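Local coordinates for protein N(G),N(G)-dimethylarginine dimethylaminohydrolase (PDB 1H70) that hydrolyses asymmetric dimethyl-L-arginine and monomethyl-L-arginine, inhibitors of nitric oxide synthase, to L-citrulline and a methylated amine, at residues P81-R86 with T113-D118; E109-V114 with A139-A144. The protein carries 1 engineered substitution. All blocks are in the same frame, centred on the assembly; numbering follows the deposited sequence.

Both contacts involve the loop that runs from strand 105-107 to strand 119-122, and they share Thr113 and Val114, with centres about 11 Å apart. Interaction 1 is buried beside the citrulline pocket: the inner half of the loop meets 81-86, and the chemistry is polar, with a carboxylate accepting from backbone N-H groups and a guanidinium turned to the ligand. Interaction 2 lies farther out and is only partly buried. There the outer half of the loop faces helix 136-148, joined by a pair of amide hydrogen bonds at the exposed end and by an apolar touch where Val114 points at the helix.

Interaction 1 (P81-R86 with T113-D118). With CIR (citrulline), chain B.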
loop_
_atom_site.group_PDB
_atom_site.type_symbol
_atom_site.label_atom_id
_atom_site.label_comp_id
_atom_site.label_asym_id
_atom_site.label_seq_id
_atom_site.Cartn_x
_atom_site.Cartn_y
_atom_site.Cartn_z
ATOM N N PRO A 81 1.407 -9.298 -10.311
ATOM C CA PRO A 81 0.149 -9.524 -9.595
ATOM C C PRO A 81 -0.428 -10.914 -9.732
ATOM O O PRO A 81 -0.422 -11.527 -10.806
ATOM C CB PRO A 81 -0.783 -8.451 -10.133
ATOM C CG PRO A 81 0.156 -7.313 -10.500
ATOM C CD PRO A 81 1.398 -8.025 -11.054
ATOM N N GLY A 82 -0.909 -11.424 -8.603
ATOM C CA GLY A 82 -1.533 -12.735 -8.568
ATOM C C GLY A 82 -2.918 -12.655 -9.197
ATOM O O GLY A 82 -3.382 -13.623 -9.780
ATOM N N ALA A 83 -3.601 -11.521 -9.057
ATOM C CA ALA A 83 -4.936 -11.380 -9.625
ATOM C C ALA A 83 -4.855 -11.279 -11.140
ATOM O O ALA A 83 -4.256 -10.335 -11.642
ATOM C CB ALA A 83 -5.608 -10.154 -9.059
ATOM N N GLU A 84 -5.470 -12.226 -11.845
ATOM C CA GLU A 84 -5.471 -12.275 -13.317
ATOM C C GLU A 84 -5.771 -10.934 -14.003
ATOM O O GLU A 84 -5.057 -10.508 -14.912
ATOM C CB GLU A 84 -6.542 -13.291 -13.783
ATOM N N SER A 85 -6.846 -10.279 -13.580
ATOM C CA SER A 85 -7.258 -8.989 -14.147
ATOM C C SER A 85 -6.322 -7.811 -13.855
ATOM O O SER A 85 -6.460 -6.744 -14.454
ATOM C CB SER A 85 -8.643 -8.620 -13.635
ATOM O OG SER A 85 -8.623 -8.396 -12.222
ATOM N N ARG A 86 -5.362 -7.977 -12.946
ATOM C CA ARG A 86 -4.462 -6.896 -12.597
ATOM C C ARG A 86 -3.014 -7.106 -13.035
ATOM O O ARG A 86 -2.215 -6.186 -12.890
ATOM C CB ARG A 86 -4.494 -6.695 -11.063
ATOM C CG ARG A 86 -5.893 -6.396 -10.510
ATOM C CD ARG A 86 -5.802 -5.741 -9.120
ATOM N NE ARG A 86 -4.989 -4.507 -9.206
ATOM C CZ ARG A 86 -4.467 -3.896 -8.173
ATOM N NH1 ARG A 86 -4.713 -4.335 -6.946
ATOM N NH2 ARG A 86 -3.696 -2.833 -8.356
ATOM N N THR A 113 4.628 -14.630 -8.077
ATOM C CA THR A 113 3.474 -13.770 -8.115
ATOM C C THR A 113 3.696 -12.823 -6.911
ATOM O O THR A 113 4.012 -13.282 -5.815
ATOM C CB THR A 113 2.327 -14.813 -8.028
ATOM O OG1 THR A 113 1.608 -14.968 -9.285
ATOM C CG2 THR A 113 1.463 -14.628 -6.914
ATOM N N VAL A 114 3.670 -11.499 -7.102
ATOM C CA VAL A 114 3.842 -10.574 -5.959
ATOM C C VAL A 114 2.931 -9.370 -6.153
ATOM O O VAL A 114 2.838 -8.883 -7.262
ATOM C CB VAL A 114 5.265 -9.968 -5.821
ATOM C CG1 VAL A 114 5.323 -8.866 -4.753
ATOM C CG2 VAL A 114 6.310 -11.024 -5.434
ATOM N N GLU A 115 2.283 -8.908 -5.087
ATOM C CA GLU A 115 1.525 -7.651 -5.115
ATOM C C GLU A 115 2.105 -6.880 -3.937
ATOM O O GLU A 115 2.080 -7.382 -2.817
ATOM C CB GLU A 115 -0.002 -7.814 -5.015
ATOM C CG GLU A 115 -0.569 -8.359 -6.320
ATOM C CD GLU A 115 -2.045 -8.710 -6.293
ATOM O OE1 GLU A 115 -2.766 -8.252 -5.380
ATOM O OE2 GLU A 115 -2.474 -9.427 -7.222
ATOM N N ALA A 116 2.615 -5.668 -4.207
ATOM C CA ALA A 116 3.323 -4.889 -3.188
ATOM C C ALA A 116 2.548 -4.453 -1.958
ATOM O O ALA A 116 3.149 -3.996 -0.984
ATOM C CB ALA A 116 4.078 -3.686 -3.812
ATOM N N GLY A 117 1.230 -4.626 -1.947
ATOM C CA GLY A 117 0.429 -4.344 -0.752
ATOM C C GLY A 117 0.791 -5.347 0.344
ATOM O O GLY A 117 0.504 -5.155 1.522
ATOM N N ASP A 118 1.433 -6.450 -0.064
ATOM C CA ASP A 118 1.895 -7.486 0.850
ATOM C C ASP A 118 3.253 -7.136 1.457
ATOM O O ASP A 118 3.794 -7.903 2.248
ATOM C CB ASP A 118 2.033 -8.824 0.124
ATOM C CG ASP A 118 0.751 -9.631 0.112
ATOM O OD1 ASP A 118 0.146 -9.787 1.206
ATOM O OD2 ASP A 118 0.324 -10.165 -0.956
HETATM C C CIR B . -7.972 -5.951 -5.484
HETATM O O CIR B . -6.839 -6.251 -5.970
HETATM O OXT CIR B . -8.776 -6.894 -5.095
HETATM C CA CIR B . -8.354 -4.507 -5.296
HETATM N N CIR B . -9.819 -4.360 -5.398
HETATM C C3 CIR B . -7.846 -4.006 -3.922
HETATM C C4 CIR B . -6.307 -3.948 -3.931
HETATM C C5 CIR B . -5.815 -3.492 -2.569
HETATM N N6 CIR B . -4.351 -3.356 -2.557
HETATM C C7 CIR B . -3.647 -2.825 -1.572
HETATM O O7 CIR B . -4.166 -2.370 -0.540
HETATM N N8 CIR B . -2.308 -2.763 -1.709
#
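The torsions of Glu115 carry its carboxylate to Gly82 and Ala83: CG lies anti to the carbonyl carbon (chi1 -73°), and beyond it the chain is extended. OE2 then sits before two consecutive backbone N-H groups. Ala83 N donates nearly straight, 3.0 Å from Glu115 OE2, and meets that oxygen almost along its C-O axis. Gly82 N is just as near, 2.9 Å from Glu115 OE2, but its N-H points well off the oxygen (119°) and the bond is weak. The same side chain rests on the proline before them, with Glu115 CG 3.5 Å from Pro81 CA and OE2 3.5 Å from Pro81 CB, while Thr113 lays CG2 against the CA of Gly82.

The other oxygen, OE1, faces the active site, bonded to His163 NE2 and in a salt bridge with Arg133. Glu115 is thus a second-shell residue in the alpha/beta propeller of the guanidino-modifying enzymes, tying the 81-86 loop to the inferred proton donor and to a substrate-binding arginine.

That loop turns back on itself through a bond from Arg86 N to Ala83 O and sends Arg86 to the ligand. A bend at chi3 (57°) turns NE off the line of the chain, and NH1 reaches the citrulline carboxylate, 3.0 Å from its O. This oxygen lies at the guanidinium edge, in its plane. Asp67 and Glu89 form salt bridges with NH1 and NH2 and fix the rotation of the group. Arg86 NH1 and Glu115 OE1 stay 4.6 Å apart, without contact. At the other end of the ligand, Gly117, with no side chain in the way, brings CA to 3.3 Å from citrulline N8.

Interaction 2 (E109-V114 with A139-A144); sequences EAPGTV and ARQMIA
Gln141, on helix 136-148 of the propeller, reaches across to the backbone of Glu109, where the 109-114 loop makes a beta turn. The peptide bond from Ala110 to Pro111 is cis and Gly112 N bonds back to Glu109 O, the pattern of a type VI turn.

The polar part is a two-point pairing of one side-chain amide with the N-H and C=O of a single residue. Gln141 runs extended from CG, its chi1 of -79° setting CG beside the backbone N. Glu109 N donates almost straight to Gln141 OE1 at 2.9 Å, in the carbonyl plane and on a lone pair. In return Gln141 NE2 donates to Glu109 O, also at 2.9 Å. This donor stands above the peptide carbonyl plane, about 35° out of it, whereas the oxygen lies close to the plane of the glutamine amide. Glu109 O therefore takes two bonds, the second from Gly112 N. Held at both ends, the amide can hardly flip. NE2 also bonds to Glu137, one turn earlier on the helix. Gly112, without a side chain, lets NE2 pass 3.8 Å from its N.

The apolar part lies deeper. Val114 points at the helix, and its CG2 lies 4.0 Å from the backbone N of Ala139. The helix itself packs on strands 125-130 and 152-157 through Ala139 and Ile143. Val114 and Met142 also both touch Ile119 of strand 119-122, which joins loop, helix and strand at one point. Bends at chi2 and chi3 fold the methionine chain, which crosses the valine at about a right angle, and its terminal methyl CE rests 4.1 Å from Val114 CG1.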
loop_
_atom_site.group_PDB
_atom_site.type_symbol
_atom_site.label_atom_id
_atom_site.label_comp_id
_atom_site.label_asym_id
_atom_site.label_seq_id
_atom_site.Cartn_x
_atom_site.Cartn_y
_atom_site.Cartn_z
ATOM N N GLU A 109 9.464 -12.499 -11.982
ATOM C CA GLU A 109 9.103 -13.308 -13.147
ATOM C C GLU A 109 8.391 -14.587 -12.752
ATOM O O GLU A 109 8.406 -14.967 -11.592
ATOM C CB GLU A 109 10.346 -13.824 -13.859
ATOM C CG GLU A 109 11.374 -12.857 -14.366
ATOM C CD GLU A 109 12.535 -13.659 -14.936
ATOM O OE1 GLU A 109 12.595 -14.894 -14.700
ATOM O OE2 GLU A 109 13.369 -13.044 -15.620
ATOM N N ALA A 110 7.807 -15.275 -13.729
ATOM C CA ALA A 110 7.168 -16.556 -13.445
ATOM C C ALA A 110 8.232 -17.508 -12.942
ATOM O O ALA A 110 9.405 -17.406 -13.305
ATOM C CB ALA A 110 6.513 -17.124 -14.706
ATOM N N PRO A 111 7.846 -18.451 -12.086
ATOM C CA PRO A 111 6.467 -18.643 -11.628
ATOM C C PRO A 111 6.093 -17.893 -10.343
ATOM O O PRO A 111 5.203 -18.311 -9.582
ATOM C CB PRO A 111 6.435 -20.154 -11.390
ATOM C CG PRO A 111 7.839 -20.453 -10.861
ATOM C CD PRO A 111 8.762 -19.465 -11.533
ATOM N N GLY A 112 6.723 -16.757 -10.123
ATOM C CA GLY A 112 6.452 -15.953 -8.935
ATOM C C GLY A 112 5.281 -15.008 -9.163
ATOM O O GLY A 112 4.989 -14.620 -10.289
ATOM N N THR A 113 4.628 -14.630 -8.077
ATOM C CA THR A 113 3.474 -13.770 -8.115
ATOM C C THR A 113 3.696 -12.823 -6.911
ATOM O O THR A 113 4.012 -13.282 -5.815
ATOM C CB THR A 113 2.327 -14.813 -8.028
ATOM O OG1 THR A 113 1.608 -14.968 -9.285
ATOM C CG2 THR A 113 1.463 -14.628 -6.914
ATOM N N VAL A 114 3.670 -11.499 -7.102
ATOM C CA VAL A 114 3.842 -10.574 -5.959
ATOM C C VAL A 114 2.931 -9.370 -6.153
ATOM O O VAL A 114 2.838 -8.883 -7.262
ATOM C CB VAL A 114 5.265 -9.968 -5.821
ATOM C CG1 VAL A 114 5.323 -8.866 -4.753
ATOM C CG2 VAL A 114 6.310 -11.024 -5.434
ATOM N N ALA A 139 7.889 -14.039 -3.257
ATOM C CA ALA A 139 8.576 -13.498 -2.084
ATOM C C ALA A 139 10.058 -13.781 -2.182
ATOM O O ALA A 139 10.894 -12.924 -1.889
ATOM C CB ALA A 139 8.017 -14.111 -0.794
ATOM N N ARG A 140 10.403 -15.015 -2.546
ATOM C CA ARG A 140 11.804 -15.413 -2.694
ATOM C C ARG A 140 12.547 -14.527 -3.696
ATOM O O ARG A 140 13.628 -14.039 -3.415
ATOM C CB ARG A 140 11.869 -16.863 -3.170
ATOM C CG ARG A 140 13.296 -17.411 -3.331
ATOM C CD ARG A 140 13.353 -18.699 -4.132
ATOM N NE ARG A 140 13.143 -18.481 -5.558
ATOM C CZ ARG A 140 14.069 -18.006 -6.378
ATOM N NH1 ARG A 140 15.260 -17.672 -5.897
ATOM N NH2 ARG A 140 13.808 -17.855 -7.670
ATOM N N GLN A 141 11.951 -14.340 -4.875
ATOM C CA GLN A 141 12.556 -13.524 -5.909
ATOM C C GLN A 141 12.753 -12.099 -5.406
ATOM O O GLN A 141 13.803 -11.509 -5.631
ATOM C CB GLN A 141 11.694 -13.549 -7.169
ATOM C CG GLN A 141 11.879 -14.792 -7.997
ATOM C CD GLN A 141 11.049 -14.705 -9.253
ATOM O OE1 GLN A 141 11.024 -13.663 -9.895
ATOM N NE2 GLN A 141 10.344 -15.785 -9.582
ATOM N N MET A 142 11.751 -11.558 -4.718
ATOM C CA MET A 142 11.842 -10.200 -4.180
ATOM C C MET A 142 12.934 -10.100 -3.121
ATOM O O MET A 142 13.720 -9.152 -3.108
ATOM C CB MET A 142 10.487 -9.753 -3.612
ATOM C CG MET A 142 10.508 -8.328 -3.051
ATOM S SD MET A 142 10.672 -7.089 -4.358
ATOM C CE MET A 142 9.004 -7.092 -5.051
ATOM N N ILE A 143 12.998 -11.072 -2.209
ATOM C CA ILE A 143 14.047 -10.980 -1.172
ATOM C C ILE A 143 15.437 -11.023 -1.823
ATOM O O ILE A 143 16.342 -10.283 -1.414
ATOM C CB ILE A 143 13.879 -12.083 -0.095
ATOM C CG1 ILE A 143 12.646 -11.732 0.767
ATOM C CG2 ILE A 143 15.123 -12.185 0.777
ATOM C CD1 ILE A 143 12.084 -12.873 1.565
ATOM N N ALA A 144 15.610 -11.846 -2.859
ATOM C CA ALA A 144 16.917 -11.946 -3.534
ATOM C C ALA A 144 17.314 -10.613 -4.174
ATOM O O ALA A 144 18.482 -10.200 -4.100
ATOM C CB ALA A 144 16.928 -13.086 -4.557
#